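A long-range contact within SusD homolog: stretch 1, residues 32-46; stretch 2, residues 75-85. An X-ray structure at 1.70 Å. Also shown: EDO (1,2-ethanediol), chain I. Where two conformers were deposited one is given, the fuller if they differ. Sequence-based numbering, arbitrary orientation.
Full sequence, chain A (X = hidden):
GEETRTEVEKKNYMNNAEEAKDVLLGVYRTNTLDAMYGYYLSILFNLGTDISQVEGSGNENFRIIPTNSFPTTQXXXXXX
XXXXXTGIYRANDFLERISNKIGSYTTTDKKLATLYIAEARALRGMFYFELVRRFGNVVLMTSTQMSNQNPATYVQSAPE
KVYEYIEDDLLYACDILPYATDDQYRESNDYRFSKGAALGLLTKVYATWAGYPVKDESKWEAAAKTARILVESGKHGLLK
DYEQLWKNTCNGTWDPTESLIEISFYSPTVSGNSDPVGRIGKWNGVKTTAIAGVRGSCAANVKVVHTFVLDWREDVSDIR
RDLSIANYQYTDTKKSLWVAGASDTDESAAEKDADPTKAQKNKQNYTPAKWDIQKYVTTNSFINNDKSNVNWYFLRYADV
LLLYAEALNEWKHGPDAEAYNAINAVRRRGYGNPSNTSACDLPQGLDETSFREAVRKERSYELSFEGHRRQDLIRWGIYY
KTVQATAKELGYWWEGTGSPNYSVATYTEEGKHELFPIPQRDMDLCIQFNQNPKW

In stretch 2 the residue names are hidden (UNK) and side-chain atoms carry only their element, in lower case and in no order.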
# COMPACT_ATOMS: atom_id res chain seq x y z
N THR A 32 6.83 -6.48 -8.62
CA THR A 32 6.83 -5.46 -9.68
C THR A 32 5.79 -5.71 -10.75
O THR A 32 5.64 -4.90 -11.65
CB THR A 32 8.22 -5.27 -10.33
OG1 THR A 32 8.65 -6.50 -10.92
CG2 THR A 32 9.24 -4.76 -9.28
N LEU A 33 5.12 -6.86 -10.70
CA LEU A 33 4.05 -7.15 -11.65
C LEU A 33 2.92 -6.11 -11.58
O LEU A 33 2.57 -5.60 -10.53
CB LEU A 33 3.45 -8.53 -11.39
CG LEU A 33 4.33 -9.75 -11.76
CD1 LEU A 33 3.76 -10.96 -11.08
CD2 LEU A 33 4.46 -10.00 -13.27
N ASP A 34 2.31 -5.89 -12.74
CA ASP A 34 1.19 -5.00 -12.87
C ASP A 34 0.07 -5.45 -11.92
O ASP A 34 -0.54 -4.64 -11.24
CB ASP A 34 0.75 -5.03 -14.35
CG ASP A 34 -0.03 -3.79 -14.79
OD1 ASP A 34 0.44 -2.65 -14.59
OD2 ASP A 34 -1.10 -3.97 -15.40
N ALA A 35 -0.14 -6.77 -11.82
CA ALA A 35 -1.16 -7.33 -10.96
C ALA A 35 -0.81 -7.32 -9.47
O ALA A 35 -1.63 -7.67 -8.62
CB ALA A 35 -1.47 -8.80 -11.41
N MSE A 36 0.43 -6.96 -9.16
CA MSE A 36 0.93 -6.76 -7.81
C MSE A 36 1.09 -5.24 -7.61
O MSE A 36 0.12 -4.51 -7.83
CB MSE A 36 2.23 -7.55 -7.61
CG MSE A 36 2.06 -9.04 -7.77
SE MSE A 36 1.19 -9.89 -6.26
CE MSE A 36 2.61 -9.68 -4.92
N TYR A 37 2.28 -4.74 -7.27
CA TYR A 37 2.38 -3.31 -6.90
C TYR A 37 2.59 -2.35 -8.06
O TYR A 37 2.63 -1.15 -7.84
CB TYR A 37 3.41 -3.14 -5.74
CG TYR A 37 3.00 -3.96 -4.54
CD1 TYR A 37 2.03 -3.50 -3.69
CD2 TYR A 37 3.52 -5.24 -4.32
CE1 TYR A 37 1.58 -4.27 -2.62
CE2 TYR A 37 3.08 -6.01 -3.24
CZ TYR A 37 2.12 -5.53 -2.42
OH TYR A 37 1.67 -6.32 -1.38
N GLY A 38 2.75 -2.87 -9.28
CA GLY A 38 2.87 -1.97 -10.41
C GLY A 38 1.57 -1.20 -10.65
O GLY A 38 1.61 -0.08 -11.18
N TYR A 39 0.43 -1.78 -10.22
CA TYR A 39 -0.89 -1.18 -10.48
C TYR A 39 -2.02 -1.69 -9.62
O TYR A 39 -2.66 -0.91 -8.92
CB TYR A 39 -1.20 -1.36 -11.98
CG TYR A 39 -2.52 -0.84 -12.49
CD1 TYR A 39 -3.10 0.31 -11.99
CD2 TYR A 39 -3.09 -1.42 -13.61
CE1 TYR A 39 -4.31 0.79 -12.51
CE2 TYR A 39 -4.30 -0.94 -14.13
CZ TYR A 39 -4.91 0.14 -13.55
OH TYR A 39 -6.07 0.61 -14.08
N TYR A 40 -2.29 -3.00 -9.60
CA TYR A 40 -3.51 -3.41 -8.90
C TYR A 40 -3.47 -3.28 -7.38
O TYR A 40 -4.38 -2.71 -6.76
CB TYR A 40 -3.97 -4.83 -9.29
CG TYR A 40 -4.16 -5.12 -10.77
CD1 TYR A 40 -4.24 -4.13 -11.72
CD2 TYR A 40 -4.39 -6.42 -11.18
CE1 TYR A 40 -4.44 -4.46 -13.08
CE2 TYR A 40 -4.55 -6.75 -12.48
CZ TYR A 40 -4.58 -5.77 -13.44
OH TYR A 40 -4.74 -6.10 -14.76
N LEU A 41 -2.45 -3.84 -6.75
CA LEU A 41 -2.35 -3.78 -5.29
C LEU A 41 -1.89 -2.42 -4.76
O LEU A 41 -2.03 -2.17 -3.56
CB LEU A 41 -1.40 -4.85 -4.76
CG LEU A 41 -1.88 -6.30 -4.88
CD1 LEU A 41 -0.76 -7.24 -4.33
CD2 LEU A 41 -3.22 -6.57 -4.16
N SER A 42 -1.25 -1.62 -5.62
CA SER A 42 -0.82 -0.29 -5.22
C SER A 42 -1.95 0.71 -5.40
O SER A 42 -2.31 1.45 -4.46
CB SER A 42 0.38 0.14 -6.03
OG SER A 42 0.14 -0.05 -7.43
N ILE A 43 -2.56 0.68 -6.58
CA ILE A 43 -3.51 1.74 -6.93
C ILE A 43 -4.95 1.30 -7.11
O ILE A 43 -5.83 1.76 -6.39
CB ILE A 43 -3.05 2.44 -8.25
CG1 ILE A 43 -1.66 3.08 -8.09
CG2 ILE A 43 -4.10 3.47 -8.76
CD1 ILE A 43 -1.02 3.51 -9.43
N LEU A 44 -5.18 0.37 -8.02
CA LEU A 44 -6.52 0.10 -8.51
C LEU A 44 -7.48 -0.47 -7.50
O LEU A 44 -8.64 -0.09 -7.50
CB LEU A 44 -6.48 -0.83 -9.76
CG LEU A 44 -7.76 -1.02 -10.57
CD1 LEU A 44 -8.28 0.33 -11.17
CD2 LEU A 44 -7.52 -2.10 -11.66
N PHE A 45 -7.01 -1.36 -6.64
CA PHE A 45 -7.89 -2.03 -5.70
C PHE A 45 -8.09 -1.25 -4.41
O PHE A 45 -8.76 -1.77 -3.50
CB PHE A 45 -7.35 -3.42 -5.32
CG PHE A 45 -7.21 -4.40 -6.47
CD1 PHE A 45 -7.75 -4.18 -7.74
CD2 PHE A 45 -6.67 -5.66 -6.21
CE1 PHE A 45 -7.63 -5.15 -8.73
CE2 PHE A 45 -6.58 -6.60 -7.21
CZ PHE A 45 -7.05 -6.33 -8.47
N ASN A 46 -7.56 -0.04 -4.33
CA ASN A 46 -7.58 0.74 -3.10
C ASN A 46 -8.41 2.01 -3.20
O ASN A 46 -8.30 2.88 -2.36
CB ASN A 46 -6.14 1.10 -2.76
CG ASN A 46 -5.30 -0.14 -2.50
OD1 ASN A 46 -5.78 -1.08 -1.91
ND2 ASN A 46 -4.03 -0.14 -2.95
N UNK A 75 -11.37 -9.89 -14.63
CA UNK A 75 -10.04 -10.40 -14.95
C UNK A 75 -8.94 -9.99 -13.99
O UNK A 75 -8.11 -10.81 -13.60
c UNK A 75 -9.65 -9.96 -16.38
o UNK A 75 -10.43 -10.65 -17.34
N UNK A 76 -8.95 -8.72 -13.62
CA UNK A 76 -7.90 -8.20 -12.76
C UNK A 76 -7.83 -8.90 -11.41
O UNK A 76 -6.73 -9.11 -10.88
c UNK A 76 -8.06 -6.69 -12.53
o UNK A 76 -9.17 -4.85 -15.55
c UNK A 76 -7.92 -5.82 -13.78
c UNK A 76 -9.19 -5.70 -14.64
o UNK A 76 -10.18 -6.44 -14.41
N UNK A 77 -9.00 -9.27 -10.89
CA UNK A 77 -9.10 -9.96 -9.63
C UNK A 77 -8.43 -11.32 -9.74
O UNK A 77 -7.60 -11.69 -8.90
c UNK A 77 -11.17 -8.65 -9.00
c UNK A 77 -10.55 -10.08 -9.18
c UNK A 77 -10.64 -10.90 -7.89
N UNK A 78 -8.77 -12.07 -10.80
CA UNK A 78 -8.13 -13.36 -11.03
C UNK A 78 -6.61 -13.19 -11.21
O UNK A 78 -5.83 -14.02 -10.71
c UNK A 78 -6.89 -15.63 -13.16
o UNK A 78 -6.17 -16.63 -13.04
n UNK A 78 -6.57 -14.62 -13.94
c UNK A 78 -8.22 -15.53 -12.43
c UNK A 78 -8.73 -14.07 -12.24
N UNK A 79 -6.18 -12.15 -11.88
CA UNK A 79 -4.75 -11.96 -12.10
C UNK A 79 -3.96 -11.73 -10.81
O UNK A 79 -2.84 -12.23 -10.66
c UNK A 79 -4.53 -10.79 -13.07
o UNK A 79 -5.01 -8.77 -14.99
c UNK A 79 -4.97 -11.12 -14.50
c UNK A 79 -4.97 -9.91 -15.43
n UNK A 79 -4.92 -10.18 -16.73
N UNK A 80 -4.54 -10.98 -9.88
CA UNK A 80 -3.88 -10.73 -8.60
C UNK A 80 -3.86 -12.01 -7.76
O UNK A 80 -2.83 -12.35 -7.16
c UNK A 80 -3.90 -9.44 -6.47
o UNK A 80 -4.24 -8.36 -8.58
c UNK A 80 -4.49 -9.56 -7.86
N UNK A 81 -4.98 -12.74 -7.75
CA UNK A 81 -5.03 -14.01 -7.04
C UNK A 81 -3.90 -14.91 -7.55
O UNK A 81 -3.13 -15.45 -6.76
c UNK A 81 -8.35 -17.77 -3.36
c UNK A 81 -8.27 -16.38 -3.34
c UNK A 81 -7.33 -17.82 -5.48
c UNK A 81 -7.23 -16.41 -5.50
c UNK A 81 -6.61 -16.04 -6.73
c UNK A 81 -6.38 -17.20 -7.41
c UNK A 81 -7.87 -18.50 -4.41
c UNK A 81 -7.72 -15.69 -4.42
n UNK A 81 -6.79 -18.28 -6.65
c UNK A 81 -6.41 -14.65 -7.22
N UNK A 82 -3.79 -15.03 -8.87
CA UNK A 82 -2.76 -15.85 -9.50
C UNK A 82 -1.35 -15.33 -9.19
O UNK A 82 -0.46 -16.11 -8.93
c UNK A 82 -2.99 -15.94 -11.04
N UNK A 83 -1.15 -14.03 -9.22
CA UNK A 83 0.17 -13.47 -8.97
C UNK A 83 0.62 -13.72 -7.53
O UNK A 83 1.80 -14.05 -7.26
c UNK A 83 0.22 -11.95 -9.30
N UNK A 84 -0.29 -13.57 -6.57
CA UNK A 84 0.06 -13.83 -5.16
C UNK A 84 0.47 -15.27 -5.01
O UNK A 84 1.48 -15.58 -4.36
c UNK A 84 -1.13 -13.48 -4.24
c UNK A 84 -1.34 -11.96 -4.08
c UNK A 84 -2.78 -11.54 -3.56
c UNK A 84 -0.21 -11.36 -3.15
N UNK A 85 -0.31 -16.18 -5.58
CA UNK A 85 0.04 -17.61 -5.50
C UNK A 85 1.34 -17.94 -6.22
O UNK A 85 2.07 -18.85 -5.82
c UNK A 85 -1.76 -19.45 -3.64
c UNK A 85 -2.59 -19.57 -2.54
c UNK A 85 -4.21 -18.18 -3.63
c UNK A 85 -3.83 -18.95 -2.56
c UNK A 85 -1.15 -18.51 -5.92
c UNK A 85 -3.36 -18.05 -4.73
c UNK A 85 -2.13 -18.68 -4.75
o UNK A 85 -4.66 -19.11 -1.47
C1 EDO I . -4.92 -22.16 -6.10
O1 EDO I . -4.21 -21.33 -6.99
C2 EDO I . -5.97 -21.36 -5.40
O2 EDO I . -7.18 -21.35 -6.17

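Position 75 carries one carbon and then one oxygen. Its CA-to-CB bond points sideways, and nothing on stretch 1 is in contact. A two-atom side chain ending in oxygen is Ser75.

Position 76 has three carbons in a row, the third bearing two oxygens. Its CB lies over one face of the Tyr40 ring, 3.9 Å from the centroid, a CH-pi contact. Its second side-chain carbon is 3.3 Å from Tyr40 OH, and its backbone O is 3.7 Å from Phe45 CZ, at the edge of that ring. A carboxylate on a two-carbon arm makes this Glu76.

Position 77 shows three carbons, the first carrying the other two. Its CA-to-CB bond points away from stretch 1. A fork directly at CB, with carbon alone, identifies Val77.

Position 78 has three carbons, the third carrying one oxygen and one nitrogen. It is out of reach of stretch 1. The terminal amide on this arm makes it Gln78.

Position 79 repeats that pattern: three carbons, then one oxygen and one nitrogen. Its CB is 4.0 Å from Ala35 CB, and its side-chain oxygen is 2.7 Å from Tyr40 OH. This is Gln79. Tyr40 OH donates a hydrogen bond to Gln79 OE1.

Position 80 has one carbon carrying one oxygen and one carbon. The oxygen is 2.7 Å from Ala35 O, and the methyl carbon is 3.7 Å from Leu41 CD2. One hydroxyl and one methyl on CB give Thr80. Thr80 OG1 is the donor to Ala35 O, and it also lies 3.2 Å from Tyr40 CD2.

Position 81 bears one carbon and then fused five- and six-membered rings with eight carbons and one nitrogen. Its CA-to-CB bond points away from stretch 1, and it makes no contact there. The fused rings identify Trp81, whose NE1 makes a weak hydrogen bond to EDO O2 at 3.1 Å.

Position 82 has a single side-chain carbon, directed sideways and free of contact. It is Ala82.

Position 83 also has one carbon, but this one points toward stretch 1. It is 3.8 Å from Met36 CG, 4.1 Å from Leu33 CD1 and 4.2 Å from Ala35 CB. It is Ala83.

Position 84 has four carbons, forked at the second. One end carbon is 3.7 Å from SE of Met36, a selenomethionine. The fork one step beyond CB identifies Leu84. Its CD2 is also 4.3 Å from Leu41 CD1.

Position 85 has one carbon, then a six-carbon ring bearing one oxygen, and is out of reach of stretch 1. It is Tyr85. EDO C2 sits over one face of its ring.

The contact combines two hydrogen bonds with apolar packing. Ala35 and Thr80 bring the backbones closest, with CA of Ala35 5.0 Å from CA of Thr80, and the threonine hydroxyl binds the carbonyl there. Toward the N-terminal end of stretch 2, Tyr40 packs on Glu76 and bonds to Gln79. Toward the other end, Ala83 and Leu84 meet Leu33, Ala35, Met36 and Leu41.

Stretch 2 (75-85) SEVQQTWAALY
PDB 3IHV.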